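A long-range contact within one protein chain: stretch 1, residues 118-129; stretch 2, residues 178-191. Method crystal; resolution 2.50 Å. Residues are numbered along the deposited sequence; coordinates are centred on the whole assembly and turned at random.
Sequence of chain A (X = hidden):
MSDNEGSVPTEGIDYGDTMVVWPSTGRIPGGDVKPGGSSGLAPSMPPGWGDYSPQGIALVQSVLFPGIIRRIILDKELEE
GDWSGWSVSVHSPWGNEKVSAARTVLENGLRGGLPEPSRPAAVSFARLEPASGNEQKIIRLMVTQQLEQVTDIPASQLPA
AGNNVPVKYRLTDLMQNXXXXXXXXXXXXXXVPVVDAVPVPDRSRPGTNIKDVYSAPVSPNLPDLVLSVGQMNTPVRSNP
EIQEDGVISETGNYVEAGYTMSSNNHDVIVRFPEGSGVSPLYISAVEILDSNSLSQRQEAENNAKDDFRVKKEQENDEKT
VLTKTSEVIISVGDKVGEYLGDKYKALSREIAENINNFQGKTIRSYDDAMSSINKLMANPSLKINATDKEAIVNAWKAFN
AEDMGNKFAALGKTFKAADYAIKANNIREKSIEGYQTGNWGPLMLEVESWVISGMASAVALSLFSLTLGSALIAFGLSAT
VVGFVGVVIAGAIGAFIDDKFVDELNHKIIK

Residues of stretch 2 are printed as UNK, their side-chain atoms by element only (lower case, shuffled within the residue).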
ATOM      1  N   SER A 118      -2.554   2.444  -6.986  1.00  9.81           N
ATOM      2  CA  SER A 118      -1.472   1.633  -6.444  1.00  7.86           C
ATOM      3  C   SER A 118      -2.001   0.411  -5.720  1.00  9.72           C
ATOM      4  O   SER A 118      -1.331  -0.181  -4.865  1.00 11.60           O
ATOM      5  CB  SER A 118      -0.592   2.435  -5.483  1.00 10.58           C
ATOM      6  OG  SER A 118      -1.135   2.451  -4.171  1.00 18.13           O
ATOM      7  N   ARG A 119      -3.235   0.067  -6.086  1.00  5.13           N
ATOM      8  CA  ARG A 119      -3.921  -1.037  -5.488  1.00  3.97           C
ATOM      9  C   ARG A 119      -4.688  -1.747  -6.568  1.00  3.89           C
ATOM     10  O   ARG A 119      -5.313  -1.086  -7.406  1.00  2.00           O
ATOM     11  CB  ARG A 119      -4.875  -0.543  -4.435  1.00  4.17           C
ATOM     12  CG  ARG A 119      -4.184  -0.509  -3.088  1.00  7.76           C
ATOM     13  CD  ARG A 119      -5.155  -0.354  -1.921  1.00  9.59           C
ATOM     14  NE  ARG A 119      -6.194  -1.358  -2.021  1.00  7.15           N
ATOM     15  CZ  ARG A 119      -6.120  -2.561  -1.464  1.00  6.92           C
ATOM     16  NH1 ARG A 119      -5.082  -2.971  -0.732  1.00  3.07           N
ATOM     17  NH2 ARG A 119      -7.113  -3.381  -1.745  1.00  4.03           N
ATOM     18  N   PRO A 120      -4.693  -3.092  -6.557  1.00  2.53           N
ATOM     19  CA  PRO A 120      -5.215  -3.905  -7.629  1.00  2.00           C
ATOM     20  C   PRO A 120      -6.703  -3.653  -7.846  1.00  3.35           C
ATOM     21  O   PRO A 120      -7.328  -2.939  -7.060  1.00  4.11           O
ATOM     22  CB  PRO A 120      -4.854  -5.284  -7.187  1.00  2.00           C
ATOM     23  CG  PRO A 120      -5.091  -5.230  -5.727  1.00  2.00           C
ATOM     24  CD  PRO A 120      -4.438  -3.924  -5.396  1.00  2.00           C
ATOM     25  N   ALA A 121      -7.271  -4.135  -8.945  1.00  2.00           N
ATOM     26  CA  ALA A 121      -8.681  -3.956  -9.222  1.00  2.59           C
ATOM     27  C   ALA A 121      -9.296  -5.346  -9.271  1.00  5.84           C
ATOM     28  O   ALA A 121      -8.622  -6.316  -9.634  1.00  8.67           O
ATOM     29  CB  ALA A 121      -8.867  -3.279 -10.551  1.00  2.00           C
ATOM     30  N   ALA A 122     -10.578  -5.484  -8.928  1.00  4.87           N
ATOM     31  CA  ALA A 122     -11.159  -6.800  -8.851  1.00  2.00           C
ATOM     32  C   ALA A 122     -12.532  -6.886  -9.442  1.00  2.00           C
ATOM     33  O   ALA A 122     -13.282  -5.922  -9.394  1.00  2.00           O
ATOM     34  CB  ALA A 122     -11.256  -7.230  -7.407  1.00  2.00           C
ATOM     35  N   VAL A 123     -12.840  -8.042 -10.022  1.00  2.00           N
ATOM     36  CA  VAL A 123     -14.174  -8.354 -10.474  1.00  2.00           C
ATOM     37  C   VAL A 123     -14.542  -9.794 -10.067  1.00  2.91           C
ATOM     38  O   VAL A 123     -13.843 -10.741 -10.402  1.00  5.65           O
ATOM     39  CB  VAL A 123     -14.255  -8.179 -12.012  1.00  3.32           C
ATOM     40  CG1 VAL A 123     -15.697  -8.449 -12.438  1.00  6.80           C
ATOM     41  CG2 VAL A 123     -13.934  -6.750 -12.471  1.00  5.85           C
ATOM     42  N   SER A 124     -15.635 -10.042  -9.340  1.00  2.65           N
ATOM     43  CA  SER A 124     -16.037 -11.384  -8.917  1.00  4.23           C
ATOM     44  C   SER A 124     -16.475 -12.361 -10.004  1.00  3.02           C
ATOM     45  O   SER A 124     -17.125 -11.930 -10.949  1.00  2.00           O
ATOM     46  CB  SER A 124     -17.184 -11.283  -7.906  1.00  5.12           C
ATOM     47  OG  SER A 124     -18.325 -10.661  -8.484  1.00  6.54           O
ATOM     48  N   PHE A 125     -16.152 -13.660  -9.882  1.00  2.00           N
ATOM     49  CA  PHE A 125     -16.659 -14.657 -10.802  1.00  3.16           C
ATOM     50  C   PHE A 125     -17.516 -15.761 -10.126  1.00  6.32           C
ATOM     51  O   PHE A 125     -18.266 -16.511 -10.767  1.00  2.55           O
ATOM     52  CB  PHE A 125     -15.452 -15.219 -11.582  1.00  2.00           C
ATOM     53  CG  PHE A 125     -14.350 -15.975 -10.866  1.00  2.00           C
ATOM     54  CD1 PHE A 125     -14.465 -17.351 -10.670  1.00  2.34           C
ATOM     55  CD2 PHE A 125     -13.231 -15.300 -10.396  1.00  2.00           C
ATOM     56  CE1 PHE A 125     -13.467 -18.038  -9.999  1.00  2.00           C
ATOM     57  CE2 PHE A 125     -12.243 -15.998  -9.727  1.00  2.00           C
ATOM     58  CZ  PHE A 125     -12.366 -17.362  -9.528  1.00  2.00           C
ATOM     59  N   ALA A 126     -17.477 -15.846  -8.783  1.00  7.47           N
ATOM     60  CA  ALA A 126     -18.316 -16.743  -7.981  1.00  2.00           C
ATOM     61  C   ALA A 126     -18.485 -16.166  -6.597  1.00  3.11           C
ATOM     62  O   ALA A 126     -17.550 -15.587  -6.044  1.00  2.11           O
ATOM     63  CB  ALA A 126     -17.714 -18.094  -7.763  1.00  2.00           C
ATOM     64  N   ARG A 127     -19.717 -16.328  -6.089  1.00  4.90           N
ATOM     65  CA  ARG A 127     -20.197 -15.882  -4.773  1.00  2.46           C
ATOM     66  C   ARG A 127     -20.319 -17.068  -3.836  1.00  2.00           C
ATOM     67  O   ARG A 127     -20.883 -18.093  -4.200  1.00  2.00           O
ATOM     68  CB  ARG A 127     -21.571 -15.232  -4.890  1.00  2.00           C
ATOM     69  CG  ARG A 127     -22.126 -14.629  -3.599  1.00  2.59           C
ATOM     70  CD  ARG A 127     -23.465 -13.942  -3.800  1.00  2.00           C
ATOM     71  NE  ARG A 127     -24.439 -14.884  -4.330  1.00  8.53           N
ATOM     72  CZ  ARG A 127     -25.339 -15.512  -3.560  1.00 11.39           C
ATOM     73  NH1 ARG A 127     -25.403 -15.290  -2.245  1.00 14.58           N
ATOM     74  NH2 ARG A 127     -26.142 -16.441  -4.089  1.00 14.58           N
ATOM     75  N   LEU A 128     -19.800 -16.925  -2.622  1.00  2.00           N
ATOM     76  CA  LEU A 128     -19.800 -17.985  -1.628  1.00  2.16           C
ATOM     77  C   LEU A 128     -20.744 -17.924  -0.411  1.00  3.95           C
ATOM     78  O   LEU A 128     -20.773 -16.994   0.415  1.00  4.64           O
ATOM     79  CB  LEU A 128     -18.362 -18.125  -1.154  1.00  2.00           C
ATOM     80  CG  LEU A 128     -17.399 -19.037  -1.880  1.00  2.00           C
ATOM     81  CD1 LEU A 128     -17.370 -18.848  -3.379  1.00  2.00           C
ATOM     82  CD2 LEU A 128     -16.074 -18.742  -1.286  1.00  2.00           C
ATOM     83  N   GLU A 129     -21.530 -18.996  -0.301  1.00  2.00           N
ATOM     84  CA  GLU A 129     -22.419 -19.197   0.831  1.00  3.52           C
ATOM     85  C   GLU A 129     -21.539 -19.566   2.002  1.00  5.07           C
ATOM     86  O   GLU A 129     -20.618 -20.363   1.798  1.00  9.75           O
ATOM     87  CB  GLU A 129     -23.362 -20.332   0.605  1.00  3.67           C
ATOM     88  CG  GLU A 129     -24.221 -20.036  -0.600  1.00 16.15           C
ATOM     89  CD  GLU A 129     -25.213 -21.126  -0.969  1.00 22.02           C
ATOM     90  OE1 GLU A 129     -26.193 -20.820  -1.652  1.00 24.84           O
ATOM     91  OE2 GLU A 129     -25.006 -22.281  -0.587  1.00 27.43           O
ATOM     92  N   UNK A 178     -19.383  -8.193   4.037  1.00  4.48           N
ATOM     93  CA  UNK A 178     -19.501  -9.275   4.977  1.00  5.88           C
ATOM     94  C   UNK A 178     -19.742 -10.607   4.298  1.00  8.44           C
ATOM     95  O   UNK A 178     -19.644 -11.607   4.997  1.00 12.31           O
ATOM     96  N   UNK A 179     -20.088 -10.688   2.996  1.00  5.59           N
ATOM     97  CA  UNK A 179     -20.218 -11.947   2.262  1.00  5.65           C
ATOM     98  C   UNK A 179     -18.962 -12.149   1.399  1.00  7.39           C
ATOM     99  O   UNK A 179     -18.543 -11.222   0.695  1.00  8.35           O
ATOM    100  o   UNK A 179     -21.152 -12.192   0.018  1.00  3.56           O
ATOM    101  c   UNK A 179     -21.533 -11.958   1.377  1.00  2.00           C
ATOM    102  c   UNK A 179     -22.341 -10.678   1.463  1.00  3.47           C
ATOM    103  N   UNK A 180     -18.339 -13.346   1.455  1.00  2.00           N
ATOM    104  CA  UNK A 180     -17.101 -13.628   0.729  1.00  4.73           C
ATOM    105  C   UNK A 180     -17.338 -14.029  -0.721  1.00  6.36           C
ATOM    106  O   UNK A 180     -18.158 -14.887  -1.042  1.00  6.23           O
ATOM    107  o   UNK A 180     -13.666 -16.635   2.268  1.00  2.00           O
ATOM    108  n   UNK A 180     -15.364 -17.716   1.491  1.00  2.00           N
ATOM    109  c   UNK A 180     -16.329 -14.737   1.460  1.00  4.04           C
ATOM    110  c   UNK A 180     -14.657 -16.611   1.569  1.00  2.00           C
ATOM    111  c   UNK A 180     -15.076 -15.349   0.840  1.00  2.00           C
ATOM    112  N   UNK A 181     -16.594 -13.352  -1.596  1.00  2.00           N
ATOM    113  CA  UNK A 181     -16.612 -13.567  -3.035  1.00  2.00           C
ATOM    114  C   UNK A 181     -15.340 -14.219  -3.567  1.00  3.54           C
ATOM    115  O   UNK A 181     -14.346 -14.254  -2.852  1.00  6.42           O
ATOM    116  c   UNK A 181     -16.789 -12.237  -3.698  1.00  2.00           C
ATOM    117  c   UNK A 181     -20.826 -10.930  -3.374  1.00  2.00           C
ATOM    118  c   UNK A 181     -18.207 -11.763  -3.556  1.00  3.45           C
ATOM    119  c   UNK A 181     -19.087 -12.011  -4.607  1.00  7.09           C
ATOM    120  o   UNK A 181     -22.137 -10.530  -3.295  1.00 10.48           O
ATOM    121  c   UNK A 181     -18.638 -11.097  -2.414  1.00  2.00           C
ATOM    122  c   UNK A 181     -19.959 -10.680  -2.323  1.00  2.00           C
ATOM    123  c   UNK A 181     -20.409 -11.589  -4.517  1.00  5.93           C
ATOM    124  N   UNK A 182     -15.331 -14.792  -4.773  1.00  2.00           N
ATOM    125  CA  UNK A 182     -14.080 -15.186  -5.401  1.00  2.51           C
ATOM    126  C   UNK A 182     -13.945 -14.344  -6.656  1.00  2.00           C
ATOM    127  O   UNK A 182     -14.871 -14.290  -7.466  1.00  2.23           O
ATOM    128  c   UNK A 182     -13.974 -17.453  -4.439  1.00  2.00           C
ATOM    129  c   UNK A 182     -14.097 -16.662  -5.731  1.00  3.91           C
ATOM    130  c   UNK A 182     -11.325 -17.621  -4.847  1.00  2.00           C
ATOM    131  s   UNK A 182     -12.683 -18.697  -4.519  1.00  2.00           S
ATOM    132  N   UNK A 183     -12.804 -13.659  -6.787  1.00  2.00           N
ATOM    133  CA  UNK A 183     -12.577 -12.668  -7.821  1.00  2.00           C
ATOM    134  C   UNK A 183     -11.299 -12.780  -8.601  1.00  2.00           C
ATOM    135  O   UNK A 183     -10.405 -13.518  -8.212  1.00  6.03           O
ATOM    136  c   UNK A 183     -12.538 -11.298  -7.240  1.00  2.00           C
ATOM    137  N   UNK A 184     -11.181 -12.023  -9.701  1.00  2.94           N
ATOM    138  CA  UNK A 184      -9.942 -11.941 -10.455  1.00  2.00           C
ATOM    139  C   UNK A 184      -9.336 -10.575 -10.242  1.00  2.00           C
ATOM    140  O   UNK A 184      -9.915  -9.561 -10.602  1.00  3.66           O
ATOM    141  c   UNK A 184     -10.202 -12.199 -11.960  1.00  2.00           C
ATOM    142  c   UNK A 184      -9.077 -12.137 -14.201  1.00  2.75           C
ATOM    143  c   UNK A 184     -11.325 -11.337 -12.494  1.00  2.00           C
ATOM    144  c   UNK A 184      -8.911 -11.969 -12.702  1.00  2.00           C
ATOM    145  N   UNK A 185      -8.172 -10.503  -9.626  1.00  2.00           N
ATOM    146  CA  UNK A 185      -7.565  -9.212  -9.443  1.00  2.00           C
ATOM    147  C   UNK A 185      -6.527  -8.929 -10.496  1.00  2.00           C
ATOM    148  O   UNK A 185      -6.043  -9.800 -11.200  1.00  2.00           O
ATOM    149  c   UNK A 185      -5.448 -10.160  -6.247  1.00  2.00           C
ATOM    150  c   UNK A 185      -6.068 -10.263  -7.652  1.00  2.00           C
ATOM    151  c   UNK A 185      -6.958  -9.119  -8.036  1.00  2.00           C
ATOM    152  c   UNK A 185      -8.130  -9.113  -7.097  1.00  5.75           C
ATOM    153  N   UNK A 186      -6.198  -7.670 -10.653  1.00  2.00           N
ATOM    154  CA  UNK A 186      -5.211  -7.249 -11.624  1.00  2.80           C
ATOM    155  C   UNK A 186      -5.016  -5.752 -11.570  1.00  2.00           C
ATOM    156  O   UNK A 186      -5.559  -5.096 -10.689  1.00  2.00           O
ATOM    157  N   UNK A 187      -4.213  -5.207 -12.478  1.00  2.00           N
ATOM    158  CA  UNK A 187      -4.095  -3.763 -12.557  1.00  2.50           C
ATOM    159  C   UNK A 187      -2.801  -3.155 -12.065  1.00  2.00           C
ATOM    160  O   UNK A 187      -2.375  -2.156 -12.634  1.00  2.00           O
ATOM    161  N   UNK A 188      -2.222  -3.644 -10.964  1.00  3.11           N
ATOM    162  CA  UNK A 188      -0.908  -3.197 -10.514  1.00  2.00           C
ATOM    163  C   UNK A 188       0.089  -4.339 -10.739  1.00  4.06           C
ATOM    164  O   UNK A 188      -0.261  -5.477 -11.076  1.00  2.00           O
ATOM    165  c   UNK A 188      -1.213  -3.926  -8.037  1.00  2.58           C
ATOM    166  c   UNK A 188      -1.866  -1.651  -8.837  1.00  4.62           C
ATOM    167  c   UNK A 188      -1.230  -3.505  -6.558  1.00  2.00           C
ATOM    168  c   UNK A 188      -0.882  -2.791  -8.995  1.00  2.29           C
ATOM    169  N   UNK A 189       1.380  -4.068 -10.641  1.00  4.25           N
ATOM    170  CA  UNK A 189       2.409  -5.083 -10.636  1.00  5.01           C
ATOM    171  C   UNK A 189       2.310  -6.129  -9.527  1.00  8.34           C
ATOM    172  O   UNK A 189       2.732  -5.934  -8.387  1.00 14.64           O
ATOM    173  c   UNK A 189       1.982  -2.782 -10.974  1.00  6.60           C
ATOM    174  c   UNK A 189       3.306  -3.150 -11.595  1.00  2.28           C
ATOM    175  c   UNK A 189       3.656  -4.223 -10.623  1.00  3.80           C
ATOM    176  N   UNK A 190       1.731  -7.270  -9.841  1.00  7.45           N
ATOM    177  CA  UNK A 190       1.626  -8.310  -8.837  1.00  7.05           C
ATOM    178  C   UNK A 190       2.659  -9.374  -9.122  1.00  5.70           C
ATOM    179  O   UNK A 190       3.247  -9.425 -10.206  1.00  7.91           O
ATOM    180  c   UNK A 190      -2.528  -8.810 -10.311  1.00  2.00           C
ATOM    181  c   UNK A 190       0.212  -8.908  -8.861  1.00  6.69           C
ATOM    182  s   UNK A 190      -2.538  -8.486  -8.589  1.00  2.00           S
ATOM    183  c   UNK A 190      -0.856  -7.877  -8.530  1.00  4.73           C
ATOM    184  N   UNK A 191       2.847 -10.235  -8.117  1.00  5.64           N
ATOM    185  CA  UNK A 191       3.789 -11.342  -8.181  1.00  5.94           C
ATOM    186  C   UNK A 191       3.222 -12.623  -7.568  1.00  5.30           C
ATOM    187  O   UNK A 191       2.338 -12.523  -6.727  1.00  8.58           O
ATOM    188  o   UNK A 191       6.029 -11.137  -8.431  1.00  5.86           O
ATOM    189  c   UNK A 191       5.413 -11.305  -6.125  1.00  2.81           C
ATOM    190  c   UNK A 191       5.041 -10.788  -7.489  1.00  2.13           C
TER

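Position 178 has no side-chain atoms and makes no contact with stretch 1; its positive phi favours Gly178. Position 179 has a first carbon bearing one oxygen and one carbon, the threonine fork, at the margin of the contact: Thr179, whose OG1 lies 4.5 Å from Arg127 CG.

Position 180 carries three carbons, the third bonded to an oxygen and a nitrogen. This is an amide on a two-carbon stem, Gln180, long enough for its end to reach Leu128, while its backbone O accepts a hydrogen bond from Leu128 N (3.1 Å). Position 181 has one carbon and a six-carbon ring bearing an oxygen: Tyr181. Its CE2 packs 3.6 Å from Arg127 CG, an oblique contact between the ring and the aliphatic part of the arginine.

At 182 an unbranched chain of two carbons, sulfur and carbon identifies Met182. Flexible and apolar, it suits the buried side shared with Ala126 and Leu128; its CG sits 3.8 Å from Leu128 CD1. Position 183 has a single carbon, Ala183, its CB 4.3 Å from Ala122 CB where the backbones run close, the CA atoms of Ser124 and Ala183 being 3.8 Å apart.

Position 184 has four carbons, forked at the first with one two-carbon arm: Ile184. Its branched side chain suits a buried strand, and CG2 lies 4.3 Å from Val123 CB. The same fork recurs at 185, giving Ile185, whose CG2 packs 3.7 Å from Ala122 CB on the sheet's other face.

Position 186 lacks side-chain atoms: Gly186, paired through its backbone with Ala121. Position 187 is also bare. A CB here would lie 3.6 Å from Ala121 N and jam against the preceding carbonyl oxygen, so Gly187 fits the corner.

Position 188 again shows four carbons forked at the first, one arm two long. Ile188 points toward stretch 1 and lays CD1 3.4 Å from Pro120 CD. At 189 three carbons close a ring onto the backbone N: Pro189, exposed and out of reach. Position 190 is another unbranched carbon-carbon-sulfur-carbon chain, Met190, whose SD approaches Pro120 CB at 4.2 Å. Position 191 repeats the oxygen-and-carbon fork: Thr191, beyond the contact.

The contact is an antiparallel ladder. Ala121 N donates to Gly186 O (2.6 Å), Ile184 N to Val123 O (3.0 Å) and Met182 N to Ala126 O (2.7 Å). A beta bulge shifts the register between Ser124 and Ala126: Met182 O accepts from Phe125 N (2.8 Å) and, weakly, from Ala126 N (3.3 Å). Apolar packing complements this backbone pairing.

Stretch 2, residues 178-191: GTQYMAIIGGIPMT
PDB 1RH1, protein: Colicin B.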